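Local structure of aldo-keto reductase family 1 member C1 (Caenorhabditis elegans, 1QWK) at residues A[17-22]-A[272-277]; A[45-50]-A[79-84]; A[53-58]-A[101-106]; A[107-112]-A[146-151]. The protein probably acts as an NADPH-dependent aldose reductase, reducing carbonyl groups to alcohols, as a member of the aldo-keto reductase family of TIM barrels. All blocks are in the same frame, centred on the assembly; numbering follows the deposited sequence.

In the fold
All four contacts belong to one TIM barrel, and interactions 2, 3 and 4 are nested inside the chain loop that interaction 1 closes. Interaction 2 lies closest to the predicted catalytic residues: it contains Lys81, whose side chain is about 3 Å from that of Tyr52, the predicted proton donor. Interaction 1 adjoins it through neighbouring strands, Leu21 N lying 2.9 Å from Leu45 O. Interaction 4 carries the sheet onward on the other side of strand 77-82, with Ala82 N 2.8 Å from Leu112 O. Interaction 3 packs helices outside these strands and reaches inward where Glu55 OE2 meets Thr80 OG1 at 2.6 Å.

Interaction 1. Residues A[17-22]-A[272-277]; sequences PVIGLG and ENFEVF
Ile19 reaches into the 272-277 segment with both of its branches. Its CG2 methyl touches two rings at once, 3.8 Å from Phe274 CE1 and 3.8 Å from Phe277 CZ. The Phe274 ring meets this methyl obliquely, whereas at Phe277 the methyl sits at the ring edge, in plane. The longer branch, with CG1 anti to the backbone N (chi1 -180°), carries CD1 onto the main chain at the end of helix 267-274, 3.4 Å from Asn273 O. That carbonyl is buried here by a methyl and has no polar partner in the model. The contact thus joins the residues leading into the first barrel strand, 21-22, to the last turn of a helix that follows the eighth strand, 259-261, so early and late parts of the TIM barrel meet. An alanine in place of Ile19 would probably open a gap between 17-22 and the two phenyl rings, leaving Phe277 freer to turn. Val18 adds a second methyl at the rim of Phe277, its CG2 3.8 Å from CZ of that ring. One face of the Phe277 ring is covered by Val276 CG2, while Tyr43 packs against both Ile19 and the Phe274 ring.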
loop_
_atom_site.group_PDB
_atom_site.type_symbol
_atom_site.label_atom_id
_atom_site.label_comp_id
_atom_site.label_asym_id
_atom_site.label_seq_id
_atom_site.Cartn_x
_atom_site.Cartn_y
_atom_site.Cartn_z
ATOM N N PRO A 17 8.107 -7.589 -4.552
ATOM C CA PRO A 17 9.145 -6.659 -4.083
ATOM C C PRO A 17 8.741 -6.032 -2.749
ATOM O O PRO A 17 7.592 -5.635 -2.572
ATOM C CB PRO A 17 9.223 -5.633 -5.211
ATOM C CG PRO A 17 8.891 -6.462 -6.437
ATOM C CD PRO A 17 7.726 -7.302 -5.948
ATOM N N VAL A 18 9.696 -5.938 -1.827
ATOM C CA VAL A 18 9.452 -5.394 -0.494
ATOM C C VAL A 18 9.192 -3.893 -0.458
ATOM O O VAL A 18 8.641 -3.381 0.516
ATOM C CB VAL A 18 10.624 -5.705 0.463
ATOM C CG1 VAL A 18 10.797 -7.212 0.596
ATOM C CG2 VAL A 18 11.905 -5.060 -0.053
ATOM N N ILE A 19 9.606 -3.182 -1.501
ATOM C CA ILE A 19 9.375 -1.748 -1.560
ATOM C C ILE A 19 8.762 -1.401 -2.906
ATOM O O ILE A 19 9.167 -1.920 -3.946
ATOM C CB ILE A 19 10.683 -0.941 -1.337
ATOM C CG1 ILE A 19 10.386 0.563 -1.406
ATOM C CG2 ILE A 19 11.736 -1.346 -2.361
ATOM C CD1 ILE A 19 11.553 1.438 -0.948
ATOM N N GLY A 20 7.752 -0.544 -2.880
ATOM C CA GLY A 20 7.115 -0.157 -4.117
ATOM C C GLY A 20 6.732 1.300 -4.083
ATOM O O GLY A 20 6.804 1.955 -3.041
ATOM N N LEU A 21 6.338 1.815 -5.237
ATOM C CA LEU A 21 5.918 3.200 -5.337
ATOM C C LEU A 21 4.418 3.271 -5.096
ATOM O O LEU A 21 3.634 2.629 -5.799
ATOM C CB LEU A 21 6.245 3.754 -6.727
ATOM C CG LEU A 21 5.858 5.215 -6.985
ATOM C CD1 LEU A 21 6.723 6.137 -6.134
ATOM C CD2 LEU A 21 6.034 5.532 -8.465
ATOM N N GLY A 22 4.025 4.026 -4.076
ATOM C CA GLY A 22 2.615 4.198 -3.780
ATOM C C GLY A 22 2.161 5.390 -4.598
ATOM O O GLY A 22 2.754 6.466 -4.497
ATOM N N GLU A 272 15.517 8.901 -2.079
ATOM C CA GLU A 272 15.847 8.794 -0.660
ATOM C C GLU A 272 15.183 7.579 -0.013
ATOM O O GLU A 272 15.828 6.832 0.716
ATOM C CB GLU A 272 15.399 10.055 0.082
ATOM C CG GLU A 272 15.834 10.104 1.548
ATOM C CD GLU A 272 15.081 11.154 2.352
ATOM O OE1 GLU A 272 14.846 12.259 1.820
ATOM O OE2 GLU A 272 14.738 10.878 3.521
ATOM N N ASN A 273 13.894 7.390 -0.282
ATOM C CA ASN A 273 13.154 6.281 0.305
ATOM C C ASN A 273 13.664 4.900 -0.107
ATOM O O ASN A 273 13.402 3.916 0.580
ATOM C CB ASN A 273 11.663 6.392 -0.031
ATOM C CG ASN A 273 11.021 7.655 0.528
ATOM O OD1 ASN A 273 11.475 8.207 1.529
ATOM N ND2 ASN A 273 9.946 8.105 -0.109
ATOM N N PHE A 274 14.385 4.822 -1.223
ATOM C CA PHE A 274 14.902 3.538 -1.696
ATOM C C PHE A 274 16.203 3.142 -1.006
ATOM O O PHE A 274 16.596 1.972 -1.020
ATOM C CB PHE A 274 15.134 3.586 -3.213
ATOM C CG PHE A 274 15.368 2.234 -3.836
ATOM C CD1 PHE A 274 14.319 1.324 -3.963
ATOM C CD2 PHE A 274 16.634 1.867 -4.284
ATOM C CE1 PHE A 274 14.524 0.066 -4.526
ATOM C CE2 PHE A 274 16.853 0.609 -4.850
ATOM C CZ PHE A 274 15.791 -0.294 -4.971
ATOM N N GLU A 275 16.874 4.116 -0.397
ATOM C CA GLU A 275 18.150 3.858 0.280
ATOM C C GLU A 275 17.962 3.335 1.696
ATOM O O GLU A 275 18.377 3.969 2.661
ATOM C CB GLU A 275 18.984 5.139 0.306
ATOM C CG GLU A 275 19.288 5.677 -1.079
ATOM C CD GLU A 275 20.076 4.695 -1.922
ATOM O OE1 GLU A 275 21.220 4.362 -1.538
ATOM O OE2 GLU A 275 19.554 4.251 -2.971
ATOM N N VAL A 276 17.355 2.160 1.810
ATOM C CA VAL A 276 17.107 1.572 3.115
ATOM C C VAL A 276 17.604 0.136 3.196
ATOM O O VAL A 276 17.182 -0.623 4.068
ATOM C CB VAL A 276 15.600 1.606 3.444
ATOM C CG1 VAL A 276 15.111 3.053 3.495
ATOM C CG2 VAL A 276 14.825 0.834 2.391
ATOM N N PHE A 277 18.513 -0.231 2.297
ATOM C CA PHE A 277 19.036 -1.593 2.275
ATOM C C PHE A 277 20.492 -1.727 2.712
ATOM O O PHE A 277 21.100 -2.785 2.542
ATOM C CB PHE A 277 18.848 -2.184 0.876
ATOM C CG PHE A 277 17.405 -2.305 0.463
ATOM C CD1 PHE A 277 16.570 -3.235 1.080
ATOM C CD2 PHE A 277 16.875 -1.473 -0.520
ATOM C CE1 PHE A 277 15.227 -3.337 0.726
ATOM C CE2 PHE A 277 15.531 -1.565 -0.883
ATOM C CZ PHE A 277 14.704 -2.501 -0.258
#

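Interaction 2. Residues A[45-50]-A[79-84]; sequences LIDTAS and TTKAWT
Asp47 and Lys81 cross at about a right angle on one side of the sheet, and their charged ends meet in a salt bridge, Lys81 NZ lying 2.6 Å from Asp47 OD2. The ammonium comes in on the syn side of the carboxylate, 25° out of its plane. A bend at the last torsion of the lysine (chi4 69°) turns NZ back toward strand 45-47, where it also donates to Thr48 O at 2.9 Å from above the carbonyl plane. The other carboxylate oxygen, OD1, is 3.3 Å from Thr79 CG2, and a water links OD1 to Thr79 OG1. Helix 55-68 connects these two parallel strands in a beta-alpha-beta unit of the barrel. Lys81 belongs to the predicted catalytic centre, and Asp47 probably does too, as in other aldo-keto reductases; Lys81, thought to lower the pKa of Tyr52, makes a weak hydrogen bond to Tyr52 OH. Thr48 and Thr80 lie side by side, pointing the same way, with Thr48 CG2 3.4 Å from Thr80 OG1; their hydroxyls bond to Asn54 and Glu55 respectively. Parallel strand pairing sets this arrangement, with Thr79 N bonded to Ile46 O and Thr48 N to Thr79 O, the latter at 2.9 Å. Farther along, Ser50 N bonds to Lys81 O at 3.2 Å.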
loop_
_atom_site.group_PDB
_atom_site.type_symbol
_atom_site.label_atom_id
_atom_site.label_comp_id
_atom_site.label_asym_id
_atom_site.label_seq_id
_atom_site.Cartn_x
_atom_site.Cartn_y
_atom_site.Cartn_z
ATOM N N LEU A 45 8.103 -2.422 -7.959
ATOM C CA LEU A 45 6.677 -2.594 -7.679
ATOM C C LEU A 45 5.988 -1.234 -7.757
ATOM O O LEU A 45 6.489 -0.239 -7.230
ATOM C CB LEU A 45 6.448 -3.223 -6.292
ATOM C CG LEU A 45 4.982 -3.506 -5.914
ATOM C CD1 LEU A 45 4.889 -4.680 -4.943
ATOM C CD2 LEU A 45 4.366 -2.252 -5.294
ATOM N N ILE A 46 4.851 -1.208 -8.444
ATOM C CA ILE A 46 4.039 -0.005 -8.592
ATOM C C ILE A 46 2.653 -0.345 -8.051
ATOM O O ILE A 46 2.032 -1.318 -8.485
ATOM C CB ILE A 46 3.888 0.427 -10.078
ATOM C CG1 ILE A 46 5.271 0.668 -10.703
ATOM C CG2 ILE A 46 3.035 1.691 -10.167
ATOM C CD1 ILE A 46 6.146 1.642 -9.935
ATOM N N ASP A 47 2.178 0.453 -7.101
ATOM C CA ASP A 47 0.875 0.229 -6.482
ATOM C C ASP A 47 -0.118 1.299 -6.913
ATOM O O ASP A 47 0.127 2.491 -6.733
ATOM C CB ASP A 47 1.010 0.261 -4.957
ATOM C CG ASP A 47 -0.283 -0.083 -4.254
ATOM O OD1 ASP A 47 -0.517 -1.285 -3.986
ATOM O OD2 ASP A 47 -1.081 0.841 -3.988
ATOM N N THR A 48 -1.237 0.869 -7.481
ATOM C CA THR A 48 -2.257 1.796 -7.935
ATOM C C THR A 48 -3.641 1.300 -7.529
ATOM O O THR A 48 -3.769 0.337 -6.765
ATOM C CB THR A 48 -2.180 1.979 -9.471
ATOM O OG1 THR A 48 -3.071 3.023 -9.878
ATOM C CG2 THR A 48 -2.545 0.690 -10.184
ATOM N N ALA A 49 -4.673 1.967 -8.037
ATOM C CA ALA A 49 -6.052 1.608 -7.727
ATOM C C ALA A 49 -6.962 2.252 -8.755
ATOM O O ALA A 49 -6.686 3.354 -9.229
ATOM C CB ALA A 49 -6.419 2.096 -6.329
ATOM N N SER A 50 -8.048 1.574 -9.102
ATOM C CA SER A 50 -8.966 2.126 -10.085
ATOM C C SER A 50 -9.477 3.499 -9.647
ATOM O O SER A 50 -9.640 4.397 -10.472
ATOM C CB SER A 50 -10.149 1.178 -10.320
ATOM O OG SER A 50 -10.963 1.068 -9.168
ATOM N N THR A 79 0.420 -3.788 -8.867
ATOM C CA THR A 79 -0.700 -4.025 -7.959
ATOM C C THR A 79 -1.804 -3.011 -8.218
ATOM O O THR A 79 -1.523 -1.830 -8.361
ATOM C CB THR A 79 -0.297 -3.816 -6.472
ATOM O OG1 THR A 79 0.713 -4.753 -6.106
ATOM C CG2 THR A 79 -1.516 -3.979 -5.551
ATOM N N THR A 80 -3.049 -3.462 -8.308
ATOM C CA THR A 80 -4.137 -2.517 -8.441
ATOM C C THR A 80 -5.263 -2.992 -7.537
ATOM O O THR A 80 -5.220 -4.112 -7.015
ATOM C CB THR A 80 -4.623 -2.308 -9.898
ATOM O OG1 THR A 80 -5.432 -1.123 -9.941
ATOM C CG2 THR A 80 -5.448 -3.483 -10.387
ATOM N N LYS A 81 -6.260 -2.138 -7.339
ATOM C CA LYS A 81 -7.351 -2.461 -6.431
ATOM C C LYS A 81 -8.733 -2.123 -6.959
ATOM O O LYS A 81 -8.922 -1.107 -7.638
ATOM C CB LYS A 81 -7.133 -1.717 -5.110
ATOM C CG LYS A 81 -5.689 -1.668 -4.635
ATOM C CD LYS A 81 -5.585 -0.956 -3.291
ATOM C CE LYS A 81 -4.150 -0.550 -2.987
ATOM N NZ LYS A 81 -3.694 0.537 -3.916
ATOM N N ALA A 82 -9.702 -2.968 -6.628
ATOM C CA ALA A 82 -11.085 -2.750 -7.050
ATOM C C ALA A 82 -11.756 -1.808 -6.057
ATOM O O ALA A 82 -11.615 -1.978 -4.849
ATOM C CB ALA A 82 -11.831 -4.089 -7.090
ATOM N N TRP A 83 -12.475 -0.811 -6.566
ATOM C CA TRP A 83 -13.162 0.150 -5.708
ATOM C C TRP A 83 -14.504 -0.424 -5.227
ATOM O O TRP A 83 -14.920 -1.498 -5.664
ATOM C CB TRP A 83 -13.373 1.475 -6.452
ATOM C CG TRP A 83 -13.810 2.596 -5.565
ATOM C CD1 TRP A 83 -14.838 3.464 -5.792
ATOM C CD2 TRP A 83 -13.257 2.955 -4.288
ATOM N NE1 TRP A 83 -14.964 4.336 -4.736
ATOM C CE2 TRP A 83 -14.008 4.048 -3.800
ATOM C CE3 TRP A 83 -12.200 2.457 -3.511
ATOM C CZ2 TRP A 83 -13.738 4.655 -2.563
ATOM C CZ3 TRP A 83 -11.931 3.061 -2.281
ATOM C CH2 TRP A 83 -12.699 4.148 -1.821
ATOM N N THR A 84 -15.177 0.297 -4.335
ATOM C CA THR A 84 -16.433 -0.165 -3.745
ATOM C C THR A 84 -17.558 -0.625 -4.679
ATOM O O THR A 84 -18.269 -1.576 -4.361
ATOM C CB THR A 84 -16.990 0.897 -2.765
ATOM O OG1 THR A 84 -17.151 2.152 -3.439
ATOM C CG2 THR A 84 -16.036 1.079 -1.591
HETATM O O HOH W 1 1.157 -3.736 -3.617
#

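Interaction 3. Residues A[53-58]-A[101-106]; sequences QNEEAI and KKLQLE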
loop_
_atom_site.group_PDB
_atom_site.type_symbol
_atom_site.label_atom_id
_atom_site.label_comp_id
_atom_site.label_asym_id
_atom_site.label_seq_id
_atom_site.Cartn_x
_atom_site.Cartn_y
_atom_site.Cartn_z
ATOM N N GLN A 53 -7.702 6.988 -10.543
ATOM C CA GLN A 53 -7.859 7.529 -11.891
ATOM C C GLN A 53 -6.502 7.820 -12.536
ATOM O O GLN A 53 -6.378 8.740 -13.347
ATOM C CB GLN A 53 -8.690 8.818 -11.862
ATOM C CG GLN A 53 -9.992 8.747 -11.062
ATOM C CD GLN A 53 -10.862 7.560 -11.431
ATOM O OE1 GLN A 53 -10.818 7.065 -12.559
ATOM N NE2 GLN A 53 -11.672 7.105 -10.481
ATOM N N ASN A 54 -5.482 7.046 -12.175
ATOM C CA ASN A 54 -4.158 7.253 -12.755
ATOM C C ASN A 54 -3.600 5.997 -13.421
ATOM O O ASN A 54 -2.430 5.965 -13.800
ATOM C CB ASN A 54 -3.169 7.754 -11.694
ATOM C CG ASN A 54 -2.941 6.750 -10.577
ATOM O OD1 ASN A 54 -3.281 5.583 -10.704
ATOM N ND2 ASN A 54 -2.345 7.210 -9.476
ATOM N N GLU A 55 -4.434 4.971 -13.574
ATOM C CA GLU A 55 -3.988 3.724 -14.194
ATOM C C GLU A 55 -3.580 3.924 -15.654
ATOM O O GLU A 55 -2.615 3.322 -16.119
ATOM C CB GLU A 55 -5.088 2.659 -14.111
ATOM C CG GLU A 55 -5.411 2.197 -12.689
ATOM C CD GLU A 55 -6.576 1.221 -12.645
ATOM O OE1 GLU A 55 -7.640 1.541 -13.219
ATOM O OE2 GLU A 55 -6.434 0.141 -12.034
ATOM N N GLU A 56 -4.311 4.769 -16.373
ATOM C CA GLU A 56 -4.000 5.018 -17.776
ATOM C C GLU A 56 -2.604 5.637 -17.908
ATOM O O GLU A 56 -1.818 5.250 -18.776
ATOM C CB GLU A 56 -5.060 5.936 -18.386
ATOM C CG GLU A 56 -5.020 6.034 -19.902
ATOM C CD GLU A 56 -6.213 6.798 -20.457
ATOM O OE1 GLU A 56 -7.355 6.316 -20.293
ATOM O OE2 GLU A 56 -6.011 7.878 -21.048
ATOM N N ALA A 57 -2.299 6.588 -17.033
ATOM C CA ALA A 57 -1.001 7.252 -17.044
ATOM C C ALA A 57 0.103 6.254 -16.702
ATOM O O ALA A 57 1.174 6.261 -17.312
ATOM C CB ALA A 57 -0.996 8.405 -16.048
ATOM N N ILE A 58 -0.160 5.389 -15.726
ATOM C CA ILE A 58 0.822 4.388 -15.329
ATOM C C ILE A 58 1.075 3.434 -16.492
ATOM O O ILE A 58 2.205 2.995 -16.709
ATOM C CB ILE A 58 0.344 3.600 -14.089
ATOM C CG1 ILE A 58 0.271 4.545 -12.885
ATOM C CG2 ILE A 58 1.290 2.436 -13.807
ATOM C CD1 ILE A 58 -0.256 3.909 -11.612
ATOM N N LYS A 101 -7.103 -2.813 -19.254
ATOM C CA LYS A 101 -7.117 -2.064 -20.505
ATOM C C LYS A 101 -6.357 -0.749 -20.336
ATOM O O LYS A 101 -5.531 -0.386 -21.176
ATOM C CB LYS A 101 -8.558 -1.781 -20.936
ATOM C CG LYS A 101 -8.678 -0.988 -22.224
ATOM C CD LYS A 101 -10.137 -0.706 -22.553
ATOM C CE LYS A 101 -10.273 0.031 -23.879
ATOM N NZ LYS A 101 -9.448 1.274 -23.902
ATOM N N LYS A 102 -6.632 -0.039 -19.245
ATOM C CA LYS A 102 -5.962 1.232 -18.977
ATOM C C LYS A 102 -4.467 1.039 -18.739
ATOM O O LYS A 102 -3.644 1.837 -19.192
ATOM C CB LYS A 102 -6.591 1.915 -17.759
ATOM C CG LYS A 102 -8.027 2.353 -17.975
ATOM C CD LYS A 102 -8.680 2.772 -16.667
ATOM C CE LYS A 102 -10.121 3.204 -16.888
ATOM N NZ LYS A 102 -10.826 3.408 -15.600
ATOM N N LEU A 103 -4.119 -0.027 -18.028
ATOM C CA LEU A 103 -2.724 -0.325 -17.728
ATOM C C LEU A 103 -1.988 -0.915 -18.928
ATOM O O LEU A 103 -0.759 -0.991 -18.929
ATOM C CB LEU A 103 -2.649 -1.306 -16.556
ATOM C CG LEU A 103 -3.019 -0.725 -15.186
ATOM C CD1 LEU A 103 -3.226 -1.857 -14.185
ATOM C CD2 LEU A 103 -1.911 0.216 -14.719
ATOM N N GLN A 104 -2.750 -1.319 -19.941
ATOM C CA GLN A 104 -2.197 -1.931 -21.146
ATOM C C GLN A 104 -1.447 -3.211 -20.779
ATOM O O GLN A 104 -0.371 -3.494 -21.308
ATOM C CB GLN A 104 -1.252 -0.959 -21.862
ATOM C CG GLN A 104 -1.925 0.305 -22.370
ATOM C CD GLN A 104 -1.003 1.155 -23.236
ATOM O OE1 GLN A 104 -0.562 0.720 -24.303
ATOM N NE2 GLN A 104 -0.706 2.367 -22.777
ATOM N N LEU A 105 -2.023 -3.981 -19.862
ATOM C CA LEU A 105 -1.418 -5.230 -19.414
ATOM C C LEU A 105 -2.360 -6.402 -19.653
ATOM O O LEU A 105 -3.574 -6.225 -19.769
ATOM C CB LEU A 105 -1.085 -5.150 -17.922
ATOM C CG LEU A 105 -0.131 -4.046 -17.464
ATOM C CD1 LEU A 105 -0.068 -4.036 -15.944
ATOM C CD2 LEU A 105 1.242 -4.259 -18.068
ATOM N N GLU A 106 -1.799 -7.605 -19.723
ATOM C CA GLU A 106 -2.604 -8.800 -19.930
ATOM C C GLU A 106 -3.036 -9.370 -18.581
ATOM O O GLU A 106 -3.981 -10.161 -18.494
ATOM C CB GLU A 106 -1.807 -9.842 -20.716
ATOM C CG GLU A 106 -1.415 -9.381 -22.117
ATOM C CD GLU A 106 -2.618 -8.980 -22.958
ATOM O OE1 GLU A 106 -3.529 -9.818 -23.131
ATOM O OE2 GLU A 106 -2.652 -7.829 -23.451
HETATM O O HOH W 2 -10.160 6.362 -15.001
HETATM O O HOH W 3 -10.180 1.316 -13.971
HETATM O O HOH W 4 -2.497 3.692 -20.860
#
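In the outer helical layer of the TIM barrel, the beginning of helix 55-68 packs against the end of helix 92-103, with Glu55, Glu56 and Ile58 meeting Lys102 and Leu103. Leu103 sends CD2 to helix 55-68, 3.5 Å from Glu55 O and 4.0 Å from Ile58 CG2. The side chains of Leu103 and Ile58 lie alongside each other and point the same way. Backbones approach closely beside them: the CA-H of Glu56 points almost straight at Lys102 O, with an angle of 168° at the hydrogen. A Schellman motif ends helix 92-103, Gln104 being its C-prime residue with positive phi. Here a water donates to both Glu56 O and Lys102 O and accepts from Gln104 NE2, 2.9 Å away, tying the helix terminus to its neighbour. An alanine at Leu103 would probably open a gap against Glu55 and Ile58 and leave the Ile58 CG2 methyl without its partner here. Glu55 and Lys102 cross obliquely, the lysine CD 3.8 Å from Glu55 OE1. Extended beyond CG, the lysine chain carries NZ past OE1 to two bridging waters. The charged atoms remain 4.4 Å apart from OE1 to NZ, beyond a salt bridge, but one water accepts from NZ and donates to OE1, the latter 2.7 Å away. The other connects the same ammonium to Gln53 OE1. The second carboxylate oxygen, Glu55 OE2, turns to the hydroxyls of Thr80 and Ser99, giving this glutamate partners both in the sheet and in helix 92-103.

Interaction 4. Residues A[107-112]-A[146-151]; sequences YVDLYL and LAKAVG
The Tyr107 ring has Lys148 over one face, with CE 3.5 Å above the ring plane and offset toward the rim. Its closest ring atoms are CD1 and CE1. Beyond this CH-pi contact, NZ stands 4.6 Å from the ring centroid and only 2° off the ring normal, a cation-pi geometry. The lysine chain bends at its second torsion (chi2 -63°) and then runs extended over the CD1/CE1 edge, which brings NZ above the ring centre. The other tyrosine, Tyr111, meets the opposing segment with its CB, 3.8 Å from Ala147 CB, while its ring packs against Phe138 of helix 131-143.

The segments lead into the fourth and fifth barrel strands, which run parallel. Before the regular strands begin, Val108 N bonds to Leu146 O and Lys148 N to Val108 O, the latter at 2.9 Å. Regular strand pairing begins with Tyr111 N to Ala149 O and Gly151 N to Tyr111 O, the latter at 3.0 Å. At Gly151 the strands are packed tightly: Leu112 CD2 lies 3.4 Å from its CA, occupying space into which a beta carbon would project. On the same side Leu110 CD1 rests 3.8 Å from Ala149 CB.

The CB of Asp109 points away from 146-151, and OD2 accepts from Ile78 N and forms a salt bridge with Arg73. The face of Tyr107 probably steadies the charge of Lys148 at the exposed end of the contact, while the buried strand portion is held by backbone hydrogen bonds and close apolar packing.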
loop_
_atom_site.group_PDB
_atom_site.type_symbol
_atom_site.label_atom_id
_atom_site.label_comp_id
_atom_site.label_asym_id
_atom_site.label_seq_id
_atom_site.Cartn_x
_atom_site.Cartn_y
_atom_site.Cartn_z
ATOM N N TYR A 107 -2.341 -8.950 -17.529
ATOM C CA TYR A 107 -2.636 -9.404 -16.171
ATOM C C TYR A 107 -1.928 -8.507 -15.164
ATOM O O TYR A 107 -1.001 -7.778 -15.518
ATOM C CB TYR A 107 -2.141 -10.843 -15.987
ATOM C CG TYR A 107 -0.634 -10.990 -16.072
ATOM C CD1 TYR A 107 0.177 -10.741 -14.959
ATOM C CD2 TYR A 107 -0.016 -11.346 -17.274
ATOM C CE1 TYR A 107 1.568 -10.842 -15.044
ATOM C CE2 TYR A 107 1.374 -11.447 -17.369
ATOM C CZ TYR A 107 2.157 -11.195 -16.253
ATOM O OH TYR A 107 3.531 -11.287 -16.340
ATOM N N VAL A 108 -2.378 -8.541 -13.914
ATOM C CA VAL A 108 -1.720 -7.772 -12.865
ATOM C C VAL A 108 -1.117 -8.799 -11.917
ATOM O O VAL A 108 -1.590 -9.933 -11.835
ATOM C CB VAL A 108 -2.695 -6.847 -12.078
ATOM C CG1 VAL A 108 -3.154 -5.697 -12.971
ATOM C CG2 VAL A 108 -3.884 -7.637 -11.558
ATOM N N ASP A 109 -0.067 -8.411 -11.214
ATOM C CA ASP A 109 0.589 -9.328 -10.302
ATOM C C ASP A 109 -0.210 -9.524 -9.020
ATOM O O ASP A 109 -0.232 -10.621 -8.459
ATOM C CB ASP A 109 2.001 -8.817 -10.028
ATOM C CG ASP A 109 2.842 -8.762 -11.303
ATOM O OD1 ASP A 109 3.452 -9.793 -11.666
ATOM O OD2 ASP A 109 2.858 -7.699 -11.961
ATOM N N LEU A 110 -0.894 -8.474 -8.579
ATOM C CA LEU A 110 -1.702 -8.547 -7.365
ATOM C C LEU A 110 -2.951 -7.686 -7.522
ATOM O O LEU A 110 -2.869 -6.538 -7.961
ATOM C CB LEU A 110 -0.877 -8.070 -6.157
ATOM C CG LEU A 110 -1.583 -7.997 -4.789
ATOM C CD1 LEU A 110 -2.078 -9.370 -4.373
ATOM C CD2 LEU A 110 -0.613 -7.441 -3.742
ATOM N N TYR A 111 -4.109 -8.249 -7.180
ATOM C CA TYR A 111 -5.377 -7.531 -7.272
ATOM C C TYR A 111 -6.044 -7.568 -5.906
ATOM O O TYR A 111 -6.292 -8.648 -5.367
ATOM C CB TYR A 111 -6.287 -8.181 -8.314
ATOM C CG TYR A 111 -7.497 -7.355 -8.672
ATOM C CD1 TYR A 111 -7.369 -6.000 -8.999
ATOM C CD2 TYR A 111 -8.761 -7.933 -8.748
ATOM C CE1 TYR A 111 -8.470 -5.249 -9.399
ATOM C CE2 TYR A 111 -9.866 -7.190 -9.148
ATOM C CZ TYR A 111 -9.715 -5.854 -9.474
ATOM O OH TYR A 111 -10.806 -5.134 -9.903
ATOM N N LEU A 112 -6.339 -6.393 -5.355
ATOM C CA LEU A 112 -6.927 -6.291 -4.018
ATOM C C LEU A 112 -8.305 -5.664 -3.949
ATOM O O LEU A 112 -8.661 -4.839 -4.786
ATOM C CB LEU A 112 -6.015 -5.441 -3.121
ATOM C CG LEU A 112 -4.508 -5.710 -3.093
ATOM C CD1 LEU A 112 -3.830 -4.656 -2.238
ATOM C CD2 LEU A 112 -4.243 -7.107 -2.564
ATOM N N LEU A 146 -6.168 -13.669 -14.522
ATOM C CA LEU A 146 -6.126 -12.219 -14.688
ATOM C C LEU A 146 -5.260 -11.549 -13.624
ATOM O O LEU A 146 -4.783 -10.429 -13.810
ATOM C CB LEU A 146 -7.543 -11.646 -14.640
ATOM C CG LEU A 146 -8.477 -12.095 -15.775
ATOM C CD1 LEU A 146 -9.875 -11.527 -15.568
ATOM C CD2 LEU A 146 -7.905 -11.642 -17.104
ATOM N N ALA A 147 -5.071 -12.236 -12.502
ATOM C CA ALA A 147 -4.246 -11.715 -11.412
ATOM C C ALA A 147 -3.373 -12.855 -10.893
ATOM O O ALA A 147 -3.872 -13.949 -10.639
ATOM C CB ALA A 147 -5.134 -11.173 -10.293
ATOM N N LYS A 148 -2.075 -12.602 -10.738
ATOM C CA LYS A 148 -1.147 -13.630 -10.263
ATOM C C LYS A 148 -1.260 -13.885 -8.763
ATOM O O LYS A 148 -0.702 -14.854 -8.250
ATOM C CB LYS A 148 0.298 -13.247 -10.602
ATOM C CG LYS A 148 0.569 -13.087 -12.095
ATOM C CD LYS A 148 0.373 -14.391 -12.849
ATOM C CE LYS A 148 0.811 -14.257 -14.302
ATOM N NZ LYS A 148 0.645 -15.533 -15.056
ATOM N N ALA A 149 -1.986 -13.011 -8.075
ATOM C CA ALA A 149 -2.197 -13.116 -6.636
ATOM C C ALA A 149 -3.368 -12.202 -6.287
ATOM O O ALA A 149 -3.637 -11.230 -6.999
ATOM C CB ALA A 149 -0.936 -12.675 -5.875
ATOM N N VAL A 150 -4.066 -12.508 -5.199
ATOM C CA VAL A 150 -5.204 -11.703 -4.786
ATOM C C VAL A 150 -5.154 -11.407 -3.295
ATOM O O VAL A 150 -4.556 -12.154 -2.519
ATOM C CB VAL A 150 -6.554 -12.394 -5.128
ATOM C CG1 VAL A 150 -6.821 -12.291 -6.632
ATOM C CG2 VAL A 150 -6.528 -13.850 -4.697
ATOM N N GLY A 151 -5.784 -10.309 -2.897
ATOM C CA GLY A 151 -5.773 -9.931 -1.498
ATOM C C GLY A 151 -6.790 -8.871 -1.147
ATOM O O GLY A 151 -7.688 -8.562 -1.928
#